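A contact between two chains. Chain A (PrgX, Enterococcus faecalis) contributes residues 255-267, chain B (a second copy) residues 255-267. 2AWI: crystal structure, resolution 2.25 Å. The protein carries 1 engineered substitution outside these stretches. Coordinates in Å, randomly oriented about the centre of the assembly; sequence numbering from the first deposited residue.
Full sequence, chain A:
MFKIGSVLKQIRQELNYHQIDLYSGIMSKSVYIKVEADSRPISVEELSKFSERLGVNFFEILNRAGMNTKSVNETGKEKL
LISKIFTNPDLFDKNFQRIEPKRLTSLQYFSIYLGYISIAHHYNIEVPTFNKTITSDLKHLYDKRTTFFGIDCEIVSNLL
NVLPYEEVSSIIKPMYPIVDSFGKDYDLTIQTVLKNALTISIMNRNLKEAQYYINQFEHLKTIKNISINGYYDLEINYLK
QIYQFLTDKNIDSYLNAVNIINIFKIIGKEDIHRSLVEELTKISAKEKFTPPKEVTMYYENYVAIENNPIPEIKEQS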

ATOM      1  N   LEU A 255     -10.118  -3.935  -3.003  1.00 37.40           N
ATOM      2  CA  LEU A 255      -8.977  -3.555  -2.188  1.00 35.30           C
ATOM      3  C   LEU A 255      -9.386  -3.491  -0.715  1.00 33.60           C
ATOM      4  O   LEU A 255      -8.664  -3.984   0.152  1.00 32.66           O
ATOM      5  CB  LEU A 255      -8.435  -2.200  -2.643  1.00 42.34           C
ATOM      6  CG  LEU A 255      -8.022  -2.137  -4.117  1.00 47.28           C
ATOM      7  CD1 LEU A 255      -7.442  -0.761  -4.426  1.00 43.10           C
ATOM      8  CD2 LEU A 255      -6.999  -3.233  -4.415  1.00 40.97           C
ATOM      9  N   ASN A 256     -10.542  -2.888  -0.433  1.00 35.99           N
ATOM     10  CA  ASN A 256     -11.023  -2.791   0.941  1.00 34.34           C
ATOM     11  C   ASN A 256     -11.091  -4.191   1.554  1.00 36.22           C
ATOM     12  O   ASN A 256     -10.627  -4.414   2.672  1.00 34.63           O
ATOM     13  CB  ASN A 256     -12.412  -2.141   0.995  1.00 29.25           C
ATOM     14  CG  ASN A 256     -12.389  -0.649   0.667  1.00 28.67           C
ATOM     15  OD1 ASN A 256     -11.378   0.026   0.849  1.00 26.37           O
ATOM     16  ND2 ASN A 256     -13.519  -0.127   0.206  1.00 35.54           N
ATOM     17  N   ALA A 257     -11.662  -5.131   0.807  1.00 31.55           N
ATOM     18  CA  ALA A 257     -11.787  -6.505   1.274  1.00 30.85           C
ATOM     19  C   ALA A 257     -10.419  -7.102   1.561  1.00 33.15           C
ATOM     20  O   ALA A 257     -10.220  -7.715   2.609  1.00 35.47           O
ATOM     21  CB  ALA A 257     -12.523  -7.353   0.241  1.00 34.87           C
ATOM     22  N   VAL A 258      -9.479  -6.930   0.635  1.00 26.20           N
ATOM     23  CA  VAL A 258      -8.132  -7.466   0.820  1.00 26.39           C
ATOM     24  C   VAL A 258      -7.482  -6.806   2.037  1.00 28.31           C
ATOM     25  O   VAL A 258      -6.790  -7.453   2.825  1.00 29.33           O
ATOM     26  CB  VAL A 258      -7.233  -7.210  -0.428  1.00 37.62           C
ATOM     27  CG1 VAL A 258      -5.848  -7.827  -0.217  1.00 35.56           C
ATOM     28  CG2 VAL A 258      -7.880  -7.803  -1.681  1.00 31.95           C
ATOM     29  N   ASN A 259      -7.728  -5.513   2.191  1.00 34.59           N
ATOM     30  CA  ASN A 259      -7.169  -4.763   3.297  1.00 33.99           C
ATOM     31  C   ASN A 259      -7.723  -5.255   4.637  1.00 33.83           C
ATOM     32  O   ASN A 259      -7.022  -5.260   5.657  1.00 31.26           O
ATOM     33  CB  ASN A 259      -7.460  -3.280   3.101  1.00 34.75           C
ATOM     34  CG  ASN A 259      -6.825  -2.426   4.160  1.00 43.67           C
ATOM     35  OD1 ASN A 259      -5.710  -2.695   4.607  1.00 49.54           O
ATOM     36  ND2 ASN A 259      -7.527  -1.376   4.566  1.00 55.63           N
ATOM     37  N   ILE A 260      -8.980  -5.682   4.633  1.00 42.67           N
ATOM     38  CA  ILE A 260      -9.579  -6.192   5.852  1.00 43.16           C
ATOM     39  C   ILE A 260      -8.970  -7.555   6.191  1.00 45.53           C
ATOM     40  O   ILE A 260      -8.686  -7.840   7.357  1.00 45.87           O
ATOM     41  CB  ILE A 260     -11.108  -6.281   5.709  1.00 23.37           C
ATOM     42  CG1 ILE A 260     -11.683  -4.856   5.700  1.00 22.83           C
ATOM     43  CG2 ILE A 260     -11.709  -7.113   6.840  1.00 21.01           C
ATOM     44  CD1 ILE A 260     -13.181  -4.792   5.619  1.00 20.91           C
ATOM     45  N   ILE A 261      -8.754  -8.390   5.175  1.00 33.77           N
ATOM     46  CA  ILE A 261      -8.149  -9.701   5.394  1.00 32.84           C
ATOM     47  C   ILE A 261      -6.785  -9.482   6.051  1.00 34.73           C
ATOM     48  O   ILE A 261      -6.377 -10.233   6.935  1.00 37.73           O
ATOM     49  CB  ILE A 261      -7.948 -10.466   4.061  1.00 37.27           C
ATOM     50  CG1 ILE A 261      -9.306 -10.882   3.492  1.00 34.74           C
ATOM     51  CG2 ILE A 261      -7.077 -11.701   4.281  1.00 37.80           C
ATOM     52  CD1 ILE A 261      -9.212 -11.714   2.230  1.00 35.74           C
ATOM     53  N   ASN A 262      -6.095  -8.435   5.618  1.00 36.33           N
ATOM     54  CA  ASN A 262      -4.783  -8.106   6.152  1.00 37.89           C
ATOM     55  C   ASN A 262      -4.834  -7.661   7.615  1.00 37.39           C
ATOM     56  O   ASN A 262      -3.914  -7.941   8.382  1.00 38.56           O
ATOM     57  CB  ASN A 262      -4.135  -7.017   5.299  1.00 44.44           C
ATOM     58  CG  ASN A 262      -2.853  -6.492   5.906  1.00 52.58           C
ATOM     59  OD1 ASN A 262      -1.920  -7.251   6.169  1.00 60.12           O
ATOM     60  ND2 ASN A 262      -2.801  -5.183   6.135  1.00 49.72           N
ATOM     61  N   ILE A 263      -5.899  -6.960   7.999  1.00 41.93           N
ATOM     62  CA  ILE A 263      -6.045  -6.504   9.379  1.00 40.78           C
ATOM     63  C   ILE A 263      -6.125  -7.698  10.326  1.00 37.95           C
ATOM     64  O   ILE A 263      -5.518  -7.694  11.400  1.00 37.04           O
ATOM     65  CB  ILE A 263      -7.309  -5.638   9.549  1.00 35.49           C
ATOM     66  CG1 ILE A 263      -7.013  -4.211   9.098  1.00 39.54           C
ATOM     67  CG2 ILE A 263      -7.766  -5.642  10.985  1.00 34.58           C
ATOM     68  CD1 ILE A 263      -5.860  -3.563   9.854  1.00 34.68           C
ATOM     69  N   PHE A 264      -6.874  -8.717   9.921  1.00 27.44           N
ATOM     70  CA  PHE A 264      -7.028  -9.911  10.735  1.00 27.42           C
ATOM     71  C   PHE A 264      -5.675 -10.568  10.947  1.00 29.78           C
ATOM     72  O   PHE A 264      -5.439 -11.206  11.971  1.00 30.74           O
ATOM     73  CB  PHE A 264      -8.006 -10.900  10.068  1.00 28.05           C
ATOM     74  CG  PHE A 264      -9.457 -10.577  10.320  1.00 28.41           C
ATOM     75  CD1 PHE A 264      -9.987 -10.652  11.611  1.00 28.02           C
ATOM     76  CD2 PHE A 264     -10.286 -10.156   9.282  1.00 29.40           C
ATOM     77  CE1 PHE A 264     -11.322 -10.308  11.867  1.00 22.61           C
ATOM     78  CE2 PHE A 264     -11.624  -9.808   9.526  1.00 19.48           C
ATOM     79  CZ  PHE A 264     -12.141  -9.884  10.820  1.00 24.99           C
ATOM     80  N   LYS A 265      -4.789 -10.420   9.968  1.00 33.02           N
ATOM     81  CA  LYS A 265      -3.463 -11.000  10.077  1.00 34.99           C
ATOM     82  C   LYS A 265      -2.678 -10.231  11.128  1.00 32.94           C
ATOM     83  O   LYS A 265      -2.096 -10.815  12.037  1.00 33.38           O
ATOM     84  CB  LYS A 265      -2.722 -10.920   8.742  1.00 49.27           C
ATOM     85  CG  LYS A 265      -1.333 -11.559   8.782  1.00 52.48           C
ATOM     86  CD  LYS A 265      -0.449 -11.107   7.622  1.00 57.17           C
ATOM     87  CE  LYS A 265      -0.125  -9.614   7.710  1.00 69.84           C
ATOM     88  NZ  LYS A 265       0.819  -9.142   6.648  1.00 64.32           N
ATOM     89  N   ILE A 266      -2.675  -8.911  10.997  1.00 35.91           N
ATOM     90  CA  ILE A 266      -1.953  -8.048  11.917  1.00 38.30           C
ATOM     91  C   ILE A 266      -2.329  -8.259  13.382  1.00 38.00           C
ATOM     92  O   ILE A 266      -1.455  -8.475  14.220  1.00 38.44           O
ATOM     93  CB  ILE A 266      -2.171  -6.564  11.565  1.00 36.04           C
ATOM     94  CG1 ILE A 266      -1.713  -6.296  10.131  1.00 38.87           C
ATOM     95  CG2 ILE A 266      -1.382  -5.684  12.516  1.00 36.61           C
ATOM     96  CD1 ILE A 266      -1.842  -4.845   9.708  1.00 38.45           C
ATOM     97  N   ILE A 267      -3.622  -8.216  13.692  1.00 34.67           N
ATOM     98  CA  ILE A 267      -4.053  -8.372  15.074  1.00 32.55           C
ATOM     99  C   ILE A 267      -3.985  -9.788  15.619  1.00 30.95           C
ATOM    100  O   ILE A 267      -4.318 -10.018  16.776  1.00 28.79           O
ATOM    101  CB  ILE A 267      -5.473  -7.792  15.294  1.00 25.59           C
ATOM    102  CG1 ILE A 267      -6.530  -8.689  14.650  1.00 29.90           C
ATOM    103  CG2 ILE A 267      -5.539  -6.380  14.694  1.00 23.97           C
ATOM    104  CD1 ILE A 267      -7.956  -8.145  14.767  1.00 26.49           C
TER
ATOM    105  N   LEU B 255       2.969   2.680   9.451  1.00 44.77           N
ATOM    106  CA  LEU B 255       2.056   2.419   8.346  1.00 43.80           C
ATOM    107  C   LEU B 255       0.911   1.553   8.839  1.00 42.46           C
ATOM    108  O   LEU B 255      -0.234   1.728   8.421  1.00 44.04           O
ATOM    109  CB  LEU B 255       2.789   1.730   7.185  1.00 33.58           C
ATOM    110  CG  LEU B 255       3.873   2.554   6.469  1.00 39.87           C
ATOM    111  CD1 LEU B 255       4.469   1.743   5.313  1.00 24.43           C
ATOM    112  CD2 LEU B 255       3.274   3.863   5.955  1.00 37.71           C
ATOM    113  N   ASN B 256       1.218   0.617   9.730  1.00 33.61           N
ATOM    114  CA  ASN B 256       0.186  -0.238  10.283  1.00 33.71           C
ATOM    115  C   ASN B 256      -0.774   0.600  11.108  1.00 34.16           C
ATOM    116  O   ASN B 256      -1.989   0.432  11.019  1.00 34.85           O
ATOM    117  CB  ASN B 256       0.790  -1.327  11.165  1.00 39.64           C
ATOM    118  CG  ASN B 256       1.532  -2.372  10.366  1.00 39.26           C
ATOM    119  OD1 ASN B 256       1.123  -2.720   9.259  1.00 41.28           O
ATOM    120  ND2 ASN B 256       2.618  -2.898  10.932  1.00 39.00           N
ATOM    121  N   ALA B 257      -0.234   1.510  11.911  1.00 35.63           N
ATOM    122  CA  ALA B 257      -1.076   2.354  12.739  1.00 34.65           C
ATOM    123  C   ALA B 257      -2.037   3.094  11.833  1.00 35.73           C
ATOM    124  O   ALA B 257      -3.242   3.117  12.074  1.00 39.97           O
ATOM    125  CB  ALA B 257      -0.229   3.342  13.524  1.00 33.76           C
ATOM    126  N   VAL B 258      -1.493   3.692  10.781  1.00 36.81           N
ATOM    127  CA  VAL B 258      -2.299   4.444   9.832  1.00 36.82           C
ATOM    128  C   VAL B 258      -3.378   3.560   9.209  1.00 37.57           C
ATOM    129  O   VAL B 258      -4.543   3.954   9.118  1.00 38.73           O
ATOM    130  CB  VAL B 258      -1.425   5.034   8.693  1.00 36.80           C
ATOM    131  CG1 VAL B 258      -2.296   5.830   7.738  1.00 39.87           C
ATOM    132  CG2 VAL B 258      -0.327   5.927   9.269  1.00 33.82           C
ATOM    133  N   ASN B 259      -2.991   2.363   8.785  1.00 26.84           N
ATOM    134  CA  ASN B 259      -3.938   1.455   8.164  1.00 28.39           C
ATOM    135  C   ASN B 259      -5.089   1.118   9.105  1.00 29.08           C
ATOM    136  O   ASN B 259      -6.262   1.167   8.715  1.00 26.59           O
ATOM    137  CB  ASN B 259      -3.232   0.177   7.706  1.00 49.70           C
ATOM    138  CG  ASN B 259      -4.136  -0.719   6.879  1.00 61.28           C
ATOM    139  OD1 ASN B 259      -5.026  -0.238   6.167  1.00 63.56           O
ATOM    140  ND2 ASN B 259      -3.906  -2.025   6.952  1.00 64.28           N
ATOM    141  N   ILE B 260      -4.758   0.782  10.345  1.00 23.79           N
ATOM    142  CA  ILE B 260      -5.787   0.458  11.320  1.00 25.20           C
ATOM    143  C   ILE B 260      -6.780   1.610  11.477  1.00 27.13           C
ATOM    144  O   ILE B 260      -7.964   1.386  11.735  1.00 27.02           O
ATOM    145  CB  ILE B 260      -5.160   0.102  12.678  1.00 29.17           C
ATOM    146  CG1 ILE B 260      -4.560  -1.309  12.595  1.00 26.31           C
ATOM    147  CG2 ILE B 260      -6.203   0.213  13.782  1.00 23.11           C
ATOM    148  CD1 ILE B 260      -3.843  -1.749  13.846  1.00 21.60           C
ATOM    149  N   ILE B 261      -6.297   2.840  11.316  1.00 39.47           N
ATOM    150  CA  ILE B 261      -7.160   4.011  11.415  1.00 40.42           C
ATOM    151  C   ILE B 261      -8.108   3.994  10.224  1.00 41.99           C
ATOM    152  O   ILE B 261      -9.285   4.337  10.343  1.00 44.51           O
ATOM    153  CB  ILE B 261      -6.343   5.331  11.399  1.00 39.93           C
ATOM    154  CG1 ILE B 261      -5.662   5.530  12.753  1.00 36.07           C
ATOM    155  CG2 ILE B 261      -7.250   6.515  11.078  1.00 37.67           C
ATOM    156  CD1 ILE B 261      -4.968   6.869  12.904  1.00 32.93           C
ATOM    157  N   ASN B 262      -7.581   3.585   9.073  1.00 38.76           N
ATOM    158  CA  ASN B 262      -8.366   3.506   7.849  1.00 38.13           C
ATOM    159  C   ASN B 262      -9.502   2.501   8.021  1.00 35.72           C
ATOM    160  O   ASN B 262     -10.644   2.764   7.641  1.00 36.03           O
ATOM    161  CB  ASN B 262      -7.472   3.093   6.673  1.00 42.59           C
ATOM    162  CG  ASN B 262      -8.264   2.810   5.406  1.00 51.20           C
ATOM    163  OD1 ASN B 262      -9.014   3.662   4.924  1.00 58.15           O
ATOM    164  ND2 ASN B 262      -8.099   1.608   4.858  1.00 47.66           N
ATOM    165  N   ILE B 263      -9.184   1.350   8.603  1.00 34.93           N
ATOM    166  CA  ILE B 263     -10.184   0.319   8.835  1.00 33.80           C
ATOM    167  C   ILE B 263     -11.363   0.821   9.666  1.00 34.14           C
ATOM    168  O   ILE B 263     -12.520   0.564   9.326  1.00 33.68           O
ATOM    169  CB  ILE B 263      -9.565  -0.887   9.537  1.00 38.97           C
ATOM    170  CG1 ILE B 263      -8.587  -1.577   8.590  1.00 41.23           C
ATOM    171  CG2 ILE B 263     -10.641  -1.857   9.957  1.00 35.69           C
ATOM    172  CD1 ILE B 263      -9.231  -2.136   7.332  1.00 40.00           C
ATOM    173  N   PHE B 264     -11.073   1.533  10.754  1.00 27.68           N
ATOM    174  CA  PHE B 264     -12.134   2.048  11.607  1.00 28.17           C
ATOM    175  C   PHE B 264     -13.032   2.979  10.817  1.00 29.50           C
ATOM    176  O   PHE B 264     -14.226   3.076  11.092  1.00 29.35           O
ATOM    177  CB  PHE B 264     -11.552   2.773  12.826  1.00 26.55           C
ATOM    178  CG  PHE B 264     -11.135   1.846  13.942  1.00 28.48           C
ATOM    179  CD1 PHE B 264     -12.086   1.126  14.661  1.00 27.50           C
ATOM    180  CD2 PHE B 264      -9.793   1.693  14.278  1.00 26.31           C
ATOM    181  CE1 PHE B 264     -11.707   0.273  15.697  1.00 21.04           C
ATOM    182  CE2 PHE B 264      -9.404   0.842  15.312  1.00 26.29           C
ATOM    183  CZ  PHE B 264     -10.364   0.134  16.020  1.00 26.52           C
ATOM    184  N   LYS B 265     -12.453   3.662   9.835  1.00 35.90           N
ATOM    185  CA  LYS B 265     -13.209   4.570   8.981  1.00 38.60           C
ATOM    186  C   LYS B 265     -14.035   3.728   8.003  1.00 39.15           C
ATOM    187  O   LYS B 265     -15.221   3.969   7.796  1.00 37.83           O
ATOM    188  CB  LYS B 265     -12.250   5.475   8.207  1.00 55.74           C
ATOM    189  CG  LYS B 265     -12.927   6.392   7.198  1.00 60.40           C
ATOM    190  CD  LYS B 265     -11.899   7.181   6.393  1.00 63.14           C
ATOM    191  CE  LYS B 265     -10.968   6.252   5.609  1.00 76.07           C
ATOM    192  NZ  LYS B 265      -9.872   6.967   4.893  1.00 76.33           N
ATOM    193  N   ILE B 266     -13.392   2.731   7.411  1.00 39.98           N
ATOM    194  CA  ILE B 266     -14.055   1.845   6.468  1.00 41.06           C
ATOM    195  C   ILE B 266     -15.291   1.166   7.057  1.00 39.66           C
ATOM    196  O   ILE B 266     -16.348   1.161   6.429  1.00 39.85           O
ATOM    197  CB  ILE B 266     -13.072   0.762   5.959  1.00 43.21           C
ATOM    198  CG1 ILE B 266     -12.104   1.391   4.952  1.00 43.65           C
ATOM    199  CG2 ILE B 266     -13.837  -0.417   5.364  1.00 40.85           C
ATOM    200  CD1 ILE B 266     -11.097   0.420   4.373  1.00 47.77           C
ATOM    201  N   ILE B 267     -15.168   0.597   8.257  1.00 32.64           N
ATOM    202  CA  ILE B 267     -16.298  -0.094   8.878  1.00 30.07           C
ATOM    203  C   ILE B 267     -17.302   0.818   9.583  1.00 29.92           C
ATOM    204  O   ILE B 267     -18.263   0.341  10.173  1.00 24.94           O
ATOM    205  CB  ILE B 267     -15.830  -1.181   9.873  1.00 29.93           C
ATOM    206  CG1 ILE B 267     -15.235  -0.538  11.132  1.00 26.93           C
ATOM    207  CG2 ILE B 267     -14.819  -2.098   9.189  1.00 27.05           C
ATOM    208  CD1 ILE B 267     -14.906  -1.541  12.234  1.00 27.10           C
TER
HETATM  209  O   HOH W   1      -8.915  -0.209   2.127  1.00 56.51           O

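Residues 255-266 of each stretch belong to a helix that begins earlier in the chain, and the two copies meet with their N-to-C directions 122° apart, so they cross obliquely and run more nearly antiparallel than parallel. Their axes come within 10.6 Å of each other. The register is close to twofold symmetric: Ile260(A) faces Ile263(B), Ile263(A) faces Ile260(B), and Asn256 of each chain lies beside Ile266 of the other. The helical repeat places residues 256, 259, 260, 263 and 266 along one side, and these carry most of the 509 Å² buried between the stretches.

Along chain A the contact begins with Asn256(A). Its CA-to-CB bond points sideways, yet the amide reaches inward, and its OD1 lies 3.6 Å from CD1 of Ile266(B). This oxygen also accepts a hydrogen bond from water 1, 2.8 Å from OD1 of Asn256(A); the same water accepts a weak one from ND2 of Asn262(B) at 3.4 Å. An amide suits this partly exposed place because its carbonyl oxygen can accept a hydrogen bond from water while lying against a methyl group.

Asn259(A) supplies the direct polar link. Its CA-to-CB bond points toward chain B, and the side chain sits as a knob among Asn259(B), Asn262(B), Ile263(B) and Ile266(B). Its OD1 accepts from ND2 of Asn259(B) at 3.0 Å, and its ND2 donates to OD1 of Asn259(B) at 3.2 Å. A carboxamide carries both a donor and an acceptor, so two identical residues can satisfy each other reciprocally. The N-H...O angles of 140° and 137° show that neither bond is straight.

Ile260(A) turns the contact apolar. Its CG1 lies 4.0 Å from CD1 of Ile263(B), and its CD1 4.4 Å from CG2 of Ile266(B), the branched side chain reaching across from a sideways start. Little of Asn262(A) is covered by chain B; its ND2 comes 3.4 Å from ND2 of Asn259(B), but two donors cannot bond. Its OD1 instead accepts a weak hydrogen bond from NZ of Lys265(A) at 3.4 Å, within the same helix.

The CA-to-CB bond of Ile263(A) points toward chain B, and the CG1 atoms of Ile263(A) and Ile263(B) are only 3.1 Å apart, very tight for two carbons. Its CD1 also lies 3.8 Å from CG1 of Ile260(B), repeating the Ile260(A)-Ile263(B) pairing with the chains exchanged. Buried and without polar atoms in its side chain, isoleucine fits this apolar patch well. Finally, Ile266(A) sets its CD1 3.7 Å from OD1 of Asn256(B), closing the contact as it opened, with the chains exchanged; its CA-to-CB bond points toward chain B, and the longer arm of isoleucine, extended at chi2 -178°, carries the CD1 methyl to that amide.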